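Local coordinates for StAR-related lipid transfer protein 13 (Homo sapiens, PDB 2PSO) that activates the GTPase activity of RhoA, perhaps also of Cdc42, and carries a lipid-binding START domain, the part modelled here, at residues S88-R93 with G186-T191. Numbering follows the deposited sequence.
Sequences SVVLNR and GKSRLT
No ring, amide or guanidinium group takes part where Val90 meets Ser188 and Leu190, so the touching surfaces are methyls and a serine side chain rather than faces and edges. The two methyls of Val90 divide the work. CG2 lies alongside the CB-OG bond of Ser188, with OG at 3.8 Å and CB at 4.0 Å, while CG1, anti to the backbone N (chi1 -170°), reaches Leu190 CD2 at 4.3 Å. The single valine thus spans two alternate residues of strand 188-196, both with CB turned toward the helix. Their backbones remain well separated: the nearest CA atoms, those of Val90 and Ser188, are 7.7 Å apart, and no hydrogen bond links the segments.

Ser188 keeps its hydroxyl beside its own backbone N (chi1 -58°), and OG gives its hydrogen bond to the carbonyl oxygen of Ala85, just ahead of helix 87-96. That bond satisfies the buried hydroxyl; toward the methyl CG2 of Val90, OG makes only a van der Waals contact. Ile180 of the adjoining strand touches both Val90 and Ser188, and Leu190 also packs on Val218 and Ile221 of helix 209-223. The result is a small, mostly apolar junction where a short helix and the C-terminal helix both lean on one strand of the curved sheet, as expected of the helix-grip fold of START domains.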
ATOM      1  N   SER A  88     -17.275  -1.059   5.751  1.00 25.68           N
ATOM      2  CA  SER A  88     -16.894  -0.361   6.985  1.00 25.23           C
ATOM      3  C   SER A  88     -16.176  -1.261   8.006  1.00 21.77           C
ATOM      4  O   SER A  88     -15.315  -0.799   8.731  1.00 29.51           O
ATOM      5  CB  SER A  88     -18.097   0.310   7.627  1.00 23.76           C
ATOM      6  OG  SER A  88     -18.863  -0.663   8.320  1.00 27.74           O
ATOM      7  N   VAL A  89     -16.534  -2.530   8.079  1.00 18.09           N
ATOM      8  CA  VAL A  89     -15.740  -3.491   8.869  1.00 16.42           C
ATOM      9  C   VAL A  89     -14.306  -3.597   8.379  1.00 13.92           C
ATOM     10  O   VAL A  89     -13.389  -3.287   9.119  1.00 19.82           O
ATOM     11  CB  VAL A  89     -16.369  -4.905   8.857  1.00 14.28           C
ATOM     12  CG1 VAL A  89     -15.483  -5.878   9.617  1.00  6.81           C
ATOM     13  CG2 VAL A  89     -17.782  -4.846   9.436  1.00 12.28           C
ATOM     14  N   VAL A  90     -14.119  -3.992   7.123  1.00 11.59           N
ATOM     15  CA  VAL A  90     -12.788  -3.997   6.495  1.00 14.36           C
ATOM     16  C   VAL A  90     -11.976  -2.720   6.734  1.00 15.71           C
ATOM     17  O   VAL A  90     -10.742  -2.769   6.885  1.00 17.38           O
ATOM     18  CB  VAL A  90     -12.896  -4.177   4.971  1.00 13.57           C
ATOM     19  CG1 VAL A  90     -11.520  -4.419   4.371  1.00  9.10           C
ATOM     20  CG2 VAL A  90     -13.848  -5.335   4.649  1.00 16.82           C
ATOM     21  N   LEU A  91     -12.676  -1.584   6.757  1.00 12.22           N
ATOM     22  CA  LEU A  91     -12.055  -0.310   6.992  1.00 11.75           C
ATOM     23  C   LEU A  91     -11.514  -0.240   8.413  1.00 12.90           C
ATOM     24  O   LEU A  91     -10.399   0.210   8.638  1.00 16.95           O
ATOM     25  CB  LEU A  91     -13.060   0.804   6.696  1.00 14.66           C
ATOM     26  CG  LEU A  91     -12.769   2.305   6.925  1.00 13.21           C
ATOM     27  CD1 LEU A  91     -12.870   2.560   8.373  1.00 15.89           C
ATOM     28  CD2 LEU A  91     -11.446   2.818   6.388  1.00  2.36           C
ATOM     29  N   ASN A  92     -12.289  -0.711   9.373  1.00 13.12           N
ATOM     30  CA  ASN A  92     -11.848  -0.677  10.745  1.00 11.86           C
ATOM     31  C   ASN A  92     -10.693  -1.659  10.854  1.00 11.08           C
ATOM     32  O   ASN A  92      -9.745  -1.452  11.631  1.00  9.50           O
ATOM     33  CB  ASN A  92     -12.969  -1.082  11.694  1.00 15.07           C
ATOM     34  CG  ASN A  92     -12.502  -1.114  13.143  1.00 22.67           C
ATOM     35  OD1 ASN A  92     -12.305  -0.057  13.747  1.00 25.31           O
ATOM     36  ND2 ASN A  92     -12.264  -2.332  13.693  1.00 18.02           N
ATOM     37  N   ARG A  93     -10.742  -2.714  10.056  1.00  7.69           N
ATOM     38  CA  ARG A  93      -9.691  -3.698  10.141  1.00 14.16           C
ATOM     39  C   ARG A  93      -8.388  -3.069   9.704  1.00 19.41           C
ATOM     40  O   ARG A  93      -7.332  -3.399  10.275  1.00 21.69           O
ATOM     41  CB  ARG A  93      -9.986  -4.923   9.286  1.00 16.99           C
ATOM     42  CG  ARG A  93      -8.899  -5.986   9.348  1.00 17.27           C
ATOM     43  CD  ARG A  93      -8.527  -6.411  10.789  1.00 20.46           C
ATOM     44  NE  ARG A  93      -9.648  -6.912  11.568  1.00 24.44           N
ATOM     45  CZ  ARG A  93     -10.288  -8.047  11.302  1.00 27.69           C
ATOM     46  NH1 ARG A  93     -11.307  -8.429  12.042  1.00 29.33           N
ATOM     47  NH2 ARG A  93      -9.932  -8.801  10.279  1.00 31.37           N
ATOM     48  N   GLY A 186     -22.627  -8.800   1.795  1.00 60.68           N
ATOM     49  CA  GLY A 186     -21.714  -8.545   2.920  1.00 57.67           C
ATOM     50  C   GLY A 186     -20.258  -8.910   2.653  1.00 55.33           C
ATOM     51  O   GLY A 186     -19.567  -9.408   3.541  1.00 54.42           O
ATOM     52  N   LYS A 187     -19.801  -8.687   1.423  1.00 52.14           N
ATOM     53  CA  LYS A 187     -18.392  -8.858   1.088  1.00 48.62           C
ATOM     54  C   LYS A 187     -17.843  -7.554   0.504  1.00 44.54           C
ATOM     55  O   LYS A 187     -18.600  -6.636   0.169  1.00 44.87           O
ATOM     56  CB  LYS A 187     -18.206 -10.005   0.093  1.00 51.16           C
ATOM     57  CG  LYS A 187     -18.386 -11.388   0.676  1.00 54.15           C
ATOM     58  CD  LYS A 187     -18.694 -12.393  -0.433  1.00 57.73           C
ATOM     59  CE  LYS A 187     -19.642 -13.496   0.061  1.00 60.19           C
ATOM     60  NZ  LYS A 187     -20.227 -14.337  -1.035  1.00 60.59           N
ATOM     61  N   SER A 188     -16.530  -7.465   0.380  1.00 38.88           N
ATOM     62  CA  SER A 188     -15.937  -6.263  -0.179  1.00 35.21           C
ATOM     63  C   SER A 188     -14.816  -6.556  -1.138  1.00 32.85           C
ATOM     64  O   SER A 188     -14.087  -7.547  -0.982  1.00 32.69           O
ATOM     65  CB  SER A 188     -15.384  -5.392   0.932  1.00 34.76           C
ATOM     66  OG  SER A 188     -16.409  -5.065   1.832  1.00 37.56           O
ATOM     67  N   ARG A 189     -14.677  -5.673  -2.119  1.00 29.47           N
ATOM     68  CA  ARG A 189     -13.482  -5.603  -2.944  1.00 28.98           C
ATOM     69  C   ARG A 189     -12.558  -4.584  -2.254  1.00 24.09           C
ATOM     70  O   ARG A 189     -12.912  -3.419  -2.108  1.00 24.63           O
ATOM     71  CB  ARG A 189     -13.867  -5.154  -4.367  1.00 32.50           C
ATOM     72  CG  ARG A 189     -12.716  -4.875  -5.344  1.00 38.78           C
ATOM     73  CD  ARG A 189     -12.703  -5.815  -6.556  1.00 42.41           C
ATOM     74  NE  ARG A 189     -12.004  -7.084  -6.305  1.00 47.14           N
ATOM     75  CZ  ARG A 189     -10.883  -7.470  -6.921  1.00 49.21           C
ATOM     76  NH1 ARG A 189     -10.326  -8.650  -6.630  1.00 46.86           N
ATOM     77  NH2 ARG A 189     -10.320  -6.678  -7.839  1.00 50.41           N
ATOM     78  N   LEU A 190     -11.394  -5.028  -1.801  1.00 18.38           N
ATOM     79  CA  LEU A 190     -10.430  -4.118  -1.209  1.00 18.13           C
ATOM     80  C   LEU A 190      -9.345  -3.744  -2.204  1.00 18.51           C
ATOM     81  O   LEU A 190      -8.720  -4.616  -2.785  1.00 24.26           O
ATOM     82  CB  LEU A 190      -9.782  -4.783  -0.001  1.00 18.96           C
ATOM     83  CG  LEU A 190      -8.574  -4.083   0.653  1.00 17.28           C
ATOM     84  CD1 LEU A 190      -8.901  -2.719   1.086  1.00 13.32           C
ATOM     85  CD2 LEU A 190      -8.117  -4.895   1.838  1.00 16.77           C
ATOM     86  N   THR A 191      -9.096  -2.461  -2.400  1.00 17.07           N
ATOM     87  CA  THR A 191      -8.042  -2.057  -3.324  1.00 14.52           C
ATOM     88  C   THR A 191      -7.094  -1.063  -2.681  1.00 17.00           C
ATOM     89  O   THR A 191      -7.507   0.017  -2.251  1.00 19.81           O
ATOM     90  CB  THR A 191      -8.621  -1.433  -4.589  1.00 15.67           C
ATOM     91  OG1 THR A 191      -9.311  -2.436  -5.340  1.00 18.19           O
ATOM     92  CG2 THR A 191      -7.529  -0.830  -5.454  1.00 16.07           C
TER